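Long-range contacts in DNA polymerase (Pyrobaculum calidifontis, PDB 5MDN), which probably catalyses the template-directed extension of DNA from deoxyribonucleoside triphosphates, releasing diphosphate, as a member of the family B DNA polymerases: residues 9-17 with 85-93; 589-597 with 605-615. All coordinates share one frame; numbering follows the deposited sequence.

Interaction 1: 9-17 with 85-93; sequences TYSVVGGVP and VAKVPEDVR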
loop_
_atom_site.group_PDB
_atom_site.type_symbol
_atom_site.label_atom_id
_atom_site.label_comp_id
_atom_site.label_asym_id
_atom_site.label_seq_id
_atom_site.Cartn_x
_atom_site.Cartn_y
_atom_site.Cartn_z
ATOM N N THR A 9 15.419 -1.818 -15.650
ATOM C CA THR A 9 16.510 -0.997 -15.137
ATOM C C THR A 9 17.096 -0.194 -16.291
ATOM O O THR A 9 16.641 -0.290 -17.434
ATOM C CB THR A 9 17.608 -1.844 -14.473
ATOM O OG1 THR A 9 18.225 -2.686 -15.457
ATOM C CG2 THR A 9 17.045 -2.705 -13.347
ATOM N N TYR A 10 18.114 0.610 -15.988
ATOM C CA TYR A 10 18.878 1.268 -17.038
ATOM C C TYR A 10 20.258 1.629 -16.509
ATOM O O TYR A 10 20.430 1.915 -15.321
ATOM C CB TYR A 10 18.165 2.521 -17.570
ATOM C CG TYR A 10 18.370 3.777 -16.749
ATOM C CD1 TYR A 10 17.558 4.063 -15.659
ATOM C CD2 TYR A 10 19.366 4.691 -17.080
ATOM C CE1 TYR A 10 17.742 5.216 -14.914
ATOM C CE2 TYR A 10 19.558 5.842 -16.342
ATOM C CZ TYR A 10 18.742 6.101 -15.261
ATOM O OH TYR A 10 18.928 7.247 -14.523
ATOM N N SER A 11 21.234 1.608 -17.412
ATOM C CA SER A 11 22.585 2.078 -17.153
ATOM C C SER A 11 22.932 3.185 -18.142
ATOM O O SER A 11 22.174 3.484 -19.069
ATOM C CB SER A 11 23.598 0.929 -17.251
ATOM O OG SER A 11 23.622 0.381 -18.557
ATOM N N VAL A 12 24.091 3.798 -17.937
ATOM C CA VAL A 12 24.618 4.818 -18.843
ATOM C C VAL A 12 25.966 4.304 -19.337
ATOM O O VAL A 12 27.019 4.605 -18.767
ATOM C CB VAL A 12 24.749 6.188 -18.172
ATOM C CG1 VAL A 12 25.147 7.241 -19.194
ATOM C CG2 VAL A 12 23.442 6.568 -17.489
ATOM N N VAL A 13 25.942 3.519 -20.413
ATOM C CA VAL A 13 27.151 2.903 -20.948
ATOM C C VAL A 13 27.938 3.938 -21.750
ATOM O O VAL A 13 27.764 4.079 -22.964
ATOM C CB VAL A 13 26.802 1.649 -21.781
ATOM C CG1 VAL A 13 25.668 1.932 -22.772
ATOM C CG2 VAL A 13 28.033 1.083 -22.478
ATOM N N GLY A 14 28.816 4.670 -21.069
ATOM C CA GLY A 14 29.638 5.675 -21.714
ATOM C C GLY A 14 28.873 6.767 -22.435
ATOM O O GLY A 14 29.013 6.934 -23.651
ATOM N N GLY A 15 28.062 7.520 -21.697
ATOM C CA GLY A 15 27.380 8.676 -22.241
ATOM C C GLY A 15 26.161 8.400 -23.092
ATOM O O GLY A 15 25.636 9.337 -23.708
ATOM N N VAL A 16 25.682 7.156 -23.151
ATOM C CA VAL A 16 24.462 6.816 -23.867
ATOM C C VAL A 16 23.610 5.924 -22.973
ATOM O O VAL A 16 24.064 4.854 -22.555
ATOM C CB VAL A 16 24.732 6.129 -25.218
ATOM C CG1 VAL A 16 25.954 5.235 -25.141
ATOM C CG2 VAL A 16 23.514 5.331 -25.669
ATOM N N PRO A 17 22.381 6.317 -22.639
ATOM C CA PRO A 17 21.576 5.527 -21.702
ATOM C C PRO A 17 20.984 4.300 -22.372
ATOM O O PRO A 17 20.558 4.338 -23.529
ATOM C CB PRO A 17 20.480 6.509 -21.266
ATOM C CG PRO A 17 20.324 7.419 -22.435
ATOM C CD PRO A 17 21.679 7.529 -23.092
ATOM N N VAL A 85 15.405 17.079 -26.055
ATOM C CA VAL A 85 15.868 15.704 -25.901
ATOM C C VAL A 85 17.279 15.750 -25.330
ATOM O O VAL A 85 18.222 16.180 -26.007
ATOM C CB VAL A 85 15.828 14.937 -27.229
ATOM C CG1 VAL A 85 16.196 13.476 -27.008
ATOM C CG2 VAL A 85 14.450 15.055 -27.866
ATOM N N ALA A 86 17.426 15.309 -24.085
ATOM C CA ALA A 86 18.724 15.238 -23.436
ATOM C C ALA A 86 19.492 14.002 -23.895
ATOM O O ALA A 86 18.930 13.061 -24.462
ATOM C CB ALA A 86 18.567 15.214 -21.916
ATOM N N LYS A 87 20.803 14.016 -23.644
ATOM C CA LYS A 87 21.621 12.857 -23.983
ATOM C C LYS A 87 21.525 11.776 -22.914
ATOM O O LYS A 87 21.452 10.587 -23.242
ATOM C CB LYS A 87 23.080 13.271 -24.199
ATOM C CG LYS A 87 23.361 13.872 -25.572
ATOM C CD LYS A 87 24.855 13.915 -25.864
ATOM C CE LYS A 87 25.401 12.538 -26.226
ATOM N NZ LYS A 87 25.461 12.327 -27.702
ATOM N N VAL A 88 21.512 12.160 -21.640
ATOM C CA VAL A 88 21.386 11.199 -20.545
ATOM C C VAL A 88 20.354 11.713 -19.546
ATOM O O VAL A 88 20.141 12.930 -19.448
ATOM C CB VAL A 88 22.742 10.942 -19.866
ATOM C CG1 VAL A 88 23.683 10.204 -20.810
ATOM C CG2 VAL A 88 23.363 12.242 -19.394
ATOM N N PRO A 89 19.684 10.829 -18.797
ATOM C CA PRO A 89 18.631 11.294 -17.872
ATOM C C PRO A 89 19.117 12.244 -16.791
ATOM O O PRO A 89 18.335 13.078 -16.318
ATOM C CB PRO A 89 18.099 9.988 -17.265
ATOM C CG PRO A 89 18.443 8.932 -18.255
ATOM C CD PRO A 89 19.737 9.359 -18.883
ATOM N N GLU A 90 20.374 12.123 -16.360
ATOM C CA GLU A 90 20.867 12.942 -15.257
ATOM C C GLU A 90 20.805 14.434 -15.572
ATOM O O GLU A 90 20.598 15.249 -14.665
ATOM C CB GLU A 90 22.289 12.515 -14.887
ATOM C CG GLU A 90 22.382 11.089 -14.333
ATOM C CD GLU A 90 22.415 10.017 -15.414
ATOM O OE1 GLU A 90 21.712 10.170 -16.435
ATOM O OE2 GLU A 90 23.136 9.011 -15.233
ATOM N N ASP A 91 20.986 14.815 -16.836
ATOM C CA ASP A 91 21.033 16.224 -17.215
ATOM C C ASP A 91 19.656 16.869 -17.341
ATOM O O ASP A 91 19.583 18.068 -17.636
ATOM C CB ASP A 91 21.783 16.392 -18.540
ATOM C CG ASP A 91 23.181 15.813 -18.501
ATOM O OD1 ASP A 91 23.787 15.780 -17.409
ATOM O OD2 ASP A 91 23.683 15.406 -19.570
ATOM N N VAL A 92 18.570 16.117 -17.132
ATOM C CA VAL A 92 17.236 16.649 -17.402
ATOM C C VAL A 92 16.875 17.782 -16.442
ATOM O O VAL A 92 16.181 18.729 -16.831
ATOM C CB VAL A 92 16.198 15.511 -17.362
ATOM C CG1 VAL A 92 14.791 16.051 -17.561
ATOM C CG2 VAL A 92 16.511 14.481 -18.433
ATOM N N ARG A 93 17.348 17.730 -15.193
ATOM C CA ARG A 93 17.055 18.816 -14.257
ATOM C C ARG A 93 17.756 20.104 -14.669
ATOM O O ARG A 93 17.149 21.181 -14.665
ATOM C CB ARG A 93 17.468 18.439 -12.833
ATOM C CG ARG A 93 16.569 17.452 -12.108
ATOM C CD ARG A 93 15.294 18.144 -11.625
ATOM N NE ARG A 93 14.383 17.227 -10.945
ATOM C CZ ARG A 93 14.518 16.871 -9.671
ATOM N NH1 ARG A 93 15.518 17.364 -8.954
ATOM N NH2 ARG A 93 13.656 16.029 -9.112
#

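Interaction 2: 589-597 with 605-615; sequences VDKDYERVL and YAGLLRDGRID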
loop_
_atom_site.group_PDB
_atom_site.type_symbol
_atom_site.label_atom_id
_atom_site.label_comp_id
_atom_site.label_asym_id
_atom_site.label_seq_id
_atom_site.Cartn_x
_atom_site.Cartn_y
_atom_site.Cartn_z
ATOM N N VAL A 589 -23.158 -6.457 -2.055
ATOM C CA VAL A 589 -23.018 -6.554 -0.608
ATOM C C VAL A 589 -21.543 -6.721 -0.272
ATOM O O VAL A 589 -20.921 -7.730 -0.622
ATOM C CB VAL A 589 -23.857 -7.709 -0.055
ATOM C CG1 VAL A 589 -23.562 -7.906 1.419
ATOM C CG2 VAL A 589 -25.337 -7.433 -0.288
ATOM N N ASP A 590 -20.975 -5.727 0.413
ATOM C CA ASP A 590 -19.562 -5.780 0.763
ATOM C C ASP A 590 -19.328 -6.645 1.996
ATOM O O ASP A 590 -18.446 -7.510 1.995
ATOM C CB ASP A 590 -19.021 -4.366 0.993
ATOM C CG ASP A 590 -17.510 -4.308 0.951
ATOM O OD1 ASP A 590 -16.918 -4.933 0.046
ATOM O OD2 ASP A 590 -16.918 -3.642 1.825
ATOM N N LYS A 591 -20.111 -6.434 3.053
ATOM C CA LYS A 591 -19.949 -7.177 4.294
ATOM C C LYS A 591 -21.310 -7.599 4.825
ATOM O O LYS A 591 -22.283 -6.845 4.734
ATOM C CB LYS A 591 -19.214 -6.345 5.354
ATOM C CG LYS A 591 -17.777 -6.005 4.998
ATOM C CD LYS A 591 -16.897 -7.243 4.988
ATOM C CE LYS A 591 -15.502 -6.918 4.478
ATOM N NZ LYS A 591 -14.689 -6.219 5.509
ATOM N N ASP A 592 -21.370 -8.807 5.381
ATOM C CA ASP A 592 -22.555 -9.315 6.070
ATOM C C ASP A 592 -22.174 -9.493 7.536
ATOM O O ASP A 592 -21.561 -10.500 7.908
ATOM C CB ASP A 592 -23.041 -10.625 5.449
ATOM C CG ASP A 592 -24.284 -11.173 6.132
ATOM O OD1 ASP A 592 -24.894 -10.448 6.948
ATOM O OD2 ASP A 592 -24.657 -12.332 5.848
ATOM N N TYR A 593 -22.539 -8.520 8.364
ATOM C CA TYR A 593 -22.191 -8.534 9.778
ATOM C C TYR A 593 -23.310 -9.164 10.600
ATOM O O TYR A 593 -24.489 -8.850 10.403
ATOM C CB TYR A 593 -21.920 -7.118 10.280
ATOM C CG TYR A 593 -20.661 -6.481 9.739
ATOM C CD1 TYR A 593 -19.415 -7.053 9.966
ATOM C CD2 TYR A 593 -20.717 -5.296 9.018
ATOM C CE1 TYR A 593 -18.262 -6.466 9.478
ATOM C CE2 TYR A 593 -19.571 -4.702 8.529
ATOM C CZ TYR A 593 -18.347 -5.291 8.761
ATOM O OH TYR A 593 -17.202 -4.703 8.273
ATOM N N GLU A 594 -22.932 -10.055 11.518
ATOM C CA GLU A 594 -23.893 -10.566 12.489
ATOM C C GLU A 594 -24.289 -9.482 13.485
ATOM O O GLU A 594 -25.455 -9.396 13.887
ATOM C CB GLU A 594 -23.309 -11.781 13.208
ATOM C CG GLU A 594 -24.279 -12.489 14.137
ATOM C CD GLU A 594 -23.692 -13.758 14.724
ATOM O OE1 GLU A 594 -22.603 -14.173 14.274
ATOM O OE2 GLU A 594 -24.318 -14.341 15.634
ATOM N N ARG A 595 -23.331 -8.652 13.893
ATOM C CA ARG A 595 -23.589 -7.546 14.802
ATOM C C ARG A 595 -22.563 -6.449 14.549
ATOM O O ARG A 595 -21.439 -6.718 14.123
ATOM C CB ARG A 595 -23.568 -8.014 16.264
ATOM C CG ARG A 595 -24.594 -7.322 17.150
ATOM C CD ARG A 595 -24.994 -8.152 18.367
ATOM N NE ARG A 595 -25.668 -9.395 17.997
ATOM C CZ ARG A 595 -25.135 -10.608 18.103
ATOM N NH1 ARG A 595 -23.908 -10.764 18.579
ATOM N NH2 ARG A 595 -25.840 -11.670 17.738
ATOM N N VAL A 596 -22.964 -5.209 14.823
ATOM C CA VAL A 596 -22.143 -4.027 14.565
ATOM C C VAL A 596 -22.260 -3.088 15.757
ATOM O O VAL A 596 -23.339 -2.939 16.341
ATOM C CB VAL A 596 -22.563 -3.300 13.265
ATOM C CG1 VAL A 596 -21.780 -2.006 13.083
ATOM C CG2 VAL A 596 -22.362 -4.192 12.063
ATOM N N LEU A 597 -21.146 -2.458 16.119
ATOM C CA LEU A 597 -21.088 -1.520 17.233
ATOM C C LEU A 597 -20.521 -0.192 16.743
ATOM O O LEU A 597 -19.331 -0.101 16.425
ATOM C CB LEU A 597 -20.242 -2.087 18.368
ATOM C CG LEU A 597 -19.832 -1.110 19.467
ATOM C CD1 LEU A 597 -21.043 -0.591 20.227
ATOM C CD2 LEU A 597 -18.858 -1.796 20.398
ATOM N N TYR A 605 -16.401 1.934 13.896
ATOM C CA TYR A 605 -17.230 0.807 14.283
ATOM C C TYR A 605 -16.404 -0.469 14.298
ATOM O O TYR A 605 -15.327 -0.551 13.700
ATOM C CB TYR A 605 -18.435 0.641 13.342
ATOM C CG TYR A 605 -18.074 0.175 11.947
ATOM C CD1 TYR A 605 -17.701 1.082 10.966
ATOM C CD2 TYR A 605 -18.119 -1.174 11.612
ATOM C CE1 TYR A 605 -17.373 0.660 9.692
ATOM C CE2 TYR A 605 -17.791 -1.606 10.341
ATOM C CZ TYR A 605 -17.419 -0.685 9.384
ATOM O OH TYR A 605 -17.093 -1.112 8.117
ATOM N N ALA A 606 -16.935 -1.464 15.000
ATOM C CA ALA A 606 -16.461 -2.836 14.932
ATOM C C ALA A 606 -17.594 -3.721 14.435
ATOM O O ALA A 606 -18.771 -3.438 14.678
ATOM C CB ALA A 606 -15.966 -3.323 16.295
ATOM N N GLY A 607 -17.235 -4.794 13.740
ATOM C CA GLY A 607 -18.240 -5.658 13.153
ATOM C C GLY A 607 -17.887 -7.128 13.221
ATOM O O GLY A 607 -16.725 -7.506 13.050
ATOM N N LEU A 608 -18.890 -7.967 13.472
ATOM C CA LEU A 608 -18.707 -9.405 13.637
ATOM C C LEU A 608 -19.223 -10.099 12.383
ATOM O O LEU A 608 -20.425 -10.071 12.102
ATOM C CB LEU A 608 -19.431 -9.904 14.886
ATOM C CG LEU A 608 -19.456 -11.412 15.138
ATOM C CD1 LEU A 608 -18.049 -11.964 15.284
ATOM C CD2 LEU A 608 -20.290 -11.729 16.370
ATOM N N LEU A 609 -18.315 -10.720 11.635
ATOM C CA LEU A 609 -18.684 -11.428 10.421
ATOM C C LEU A 609 -19.274 -12.796 10.755
ATOM O O LEU A 609 -19.115 -13.320 11.862
ATOM C CB LEU A 609 -17.474 -11.588 9.500
ATOM C CG LEU A 609 -16.843 -10.300 8.965
ATOM C CD1 LEU A 609 -15.483 -10.585 8.350
ATOM C CD2 LEU A 609 -17.764 -9.643 7.950
ATOM N N ARG A 610 -19.975 -13.370 9.773
ATOM C CA ARG A 610 -20.640 -14.652 9.981
ATOM C C ARG A 610 -19.649 -15.761 10.318
ATOM O O ARG A 610 -19.987 -16.684 11.068
ATOM C CB ARG A 610 -21.452 -15.028 8.742
ATOM C CG ARG A 610 -22.562 -14.047 8.398
ATOM C CD ARG A 610 -23.720 -14.147 9.377
ATOM N NE ARG A 610 -24.776 -13.182 9.079
ATOM C CZ ARG A 610 -25.818 -12.944 9.869
ATOM N NH1 ARG A 610 -25.952 -13.604 11.012
ATOM N NH2 ARG A 610 -26.731 -12.050 9.514
ATOM N N ASP A 611 -18.432 -15.695 9.779
ATOM C CA ASP A 611 -17.417 -16.698 10.073
ATOM C C ASP A 611 -16.736 -16.486 11.421
ATOM O O ASP A 611 -15.879 -17.294 11.796
ATOM C CB ASP A 611 -16.365 -16.731 8.957
ATOM C CG ASP A 611 -15.600 -15.427 8.828
ATOM O OD1 ASP A 611 -15.998 -14.426 9.461
ATOM O OD2 ASP A 611 -14.593 -15.404 8.088
ATOM N N GLY A 612 -17.090 -15.429 12.151
ATOM C CA GLY A 612 -16.548 -15.175 13.468
ATOM C C GLY A 612 -15.456 -14.126 13.524
ATOM O O GLY A 612 -15.100 -13.689 14.625
ATOM N N ARG A 613 -14.917 -13.711 12.381
ATOM C CA ARG A 613 -13.871 -12.697 12.370
ATOM C C ARG A 613 -14.441 -11.325 12.711
ATOM O O ARG A 613 -15.462 -10.905 12.156
ATOM C CB ARG A 613 -13.188 -12.648 11.005
ATOM C CG ARG A 613 -12.228 -13.789 10.730
ATOM C CD ARG A 613 -11.606 -13.626 9.356
ATOM N NE ARG A 613 -12.622 -13.655 8.306
ATOM C CZ ARG A 613 -12.508 -13.037 7.135
ATOM N NH1 ARG A 613 -11.417 -12.337 6.854
ATOM N NH2 ARG A 613 -13.486 -13.121 6.242
ATOM N N ILE A 614 -13.786 -10.637 13.631
ATOM C CA ILE A 614 -14.073 -9.237 13.919
ATOM C C ILE A 614 -13.143 -8.373 13.074
ATOM O O ILE A 614 -11.954 -8.682 12.925
ATOM C CB ILE A 614 -13.906 -8.933 15.424
ATOM C CG1 ILE A 614 -15.006 -9.595 16.270
ATOM C CG2 ILE A 614 -13.877 -7.432 15.689
ATOM C CD1 ILE A 614 -14.752 -11.059 16.592
ATOM N N ASP A 615 -13.674 -7.285 12.521
ATOM C CA ASP A 615 -12.846 -6.255 11.913
ATOM C C ASP A 615 -13.248 -4.891 12.454
ATOM O O ASP A 615 -14.404 -4.660 12.815
ATOM C CB ASP A 615 -12.913 -6.283 10.366
ATOM C CG ASP A 615 -14.337 -6.229 9.818
ATOM O OD1 ASP A 615 -15.229 -5.625 10.448
ATOM O OD2 ASP A 615 -14.558 -6.791 8.723
#

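Interaction 1: 9-17 with 85-93
The Tyr10 ring and the Pro89 pyrrolidine run alongside each other with their ends pointing opposite ways, and the outer end of the phenol, not its base, does the touching. Tyr10 CE2 lies 3.8 Å from Pro89 CG, while Tyr10 OH passes 4.0 Å from Pro89 CB; the pyrrolidine meets the ring obliquely. The torsion behind this reach sets Tyr10 CG between its backbone N and carbonyl carbon (chi1 83°), placing the ring against the loop that leads into helix 92-100. Tyr115 of helix 115-123 adds to this packing: it stacks edge-to-face with Tyr10 and also touches Pro17 and Pro89. Replacing Tyr10 by an alanine would probably leave Pro89 and Tyr115 without the ring they pack on and open a gap between strand and loop.

Farther along, Val12 divides its two methyls. Val12 CG1 meets Val88 CG1 at 3.7 Å, the side chains crossing at about a right angle, whereas Val12 CG2 faces the carboxylate of Glu90, whose chain bends at chi2 (82°), bringing its carboxylate close to Val12. Val88 CG1 is shared, since Gly15 O stands 3.6 Å from it and Pro17 CD 4.0 Å away. Pro17 in turn crosses Pro89 at a slant, with Pro17 CB 3.8 Å from Pro89 CD.

The join illustrates how van der Waals packing, mostly of valines, prolines and one tyrosine, can fit two sheets together without a hydrogen bond between the segments. One side is the hairpin turn linking strands 5-12 and 17-24, with an inverse gamma turn centred on Val13. The other is the connection from strand 77-86 to helix 92-100 in a four-stranded antiparallel sheet whose βαββαβ topology and strand order are those of a ferredoxin-like fold.

Interaction 2: 589-597 with 605-615
Tyr593 meets Leu608, Leu609 and Asp615 where a β-hairpin, strands 595-598 and 605-609, leaves the edge strand 588-593 of what is probably the palm sheet. The chain turns a corner at Glu594, and strand 589-593 runs at 79° to strand 605-609.

Tyr593 shows how one ring can fill such a corner. Tyr593 CB lies 3.8 Å from Leu608 O. CG sits beside the backbone N (chi1 -69°), which sends the ring across the second strand: Tyr593 CD1 passes 3.6 Å from Gly607 C, and Tyr593 CE1 packs at 3.6 Å on Leu609 CD2. Tyr593 CE2 comes 4.0 Å from Tyr605 CE2. At the tip, Tyr593 OH lies at the edge of the Tyr605 ring, in its plane, and donates to Asp615 OD1 over 3.1 Å on the syn side. Lys591 NZ, also salt-bridged to Glu287, reaches Asp615 OD2 in a weak bond, and Lys591 CB lies above one face of the Tyr593 ring, near its rim.

Paired backbone bonds between Leu597 and Ala606 continue the hairpin. At the turn after strand 605-609, Arg610 makes a salt bridge with Asp415 through NH2 and a weak one with Asp592 through NE. The Arg610 guanidinium lies flat against the backbone, with Glu594 CA 3.9 Å above the plane, over its centre.

How the interactions relate
Both segments of interaction 1 precede those of interaction 2 in the chain, and the two contacts lie on opposite sides of its centre, with contact centres 54 Å apart and nearest atoms about 36 Å apart. They share no sheet. Segments 9-17 and 85-93 fit together two sheets of the N-terminal region, whereas 589-597 and 605-615 join the sheet containing strands 556-560 and 563-567 to a neighbouring antiparallel one in the polymerase region. The N-terminal strand 5-12 has a separate tie to that region: Asp7 shares a magnesium ion with Asp363, about 10 Å from the Tyr10 side chain. Each contact thus joins neighbouring sheets locally, in distant regions of a multidomain polymerase.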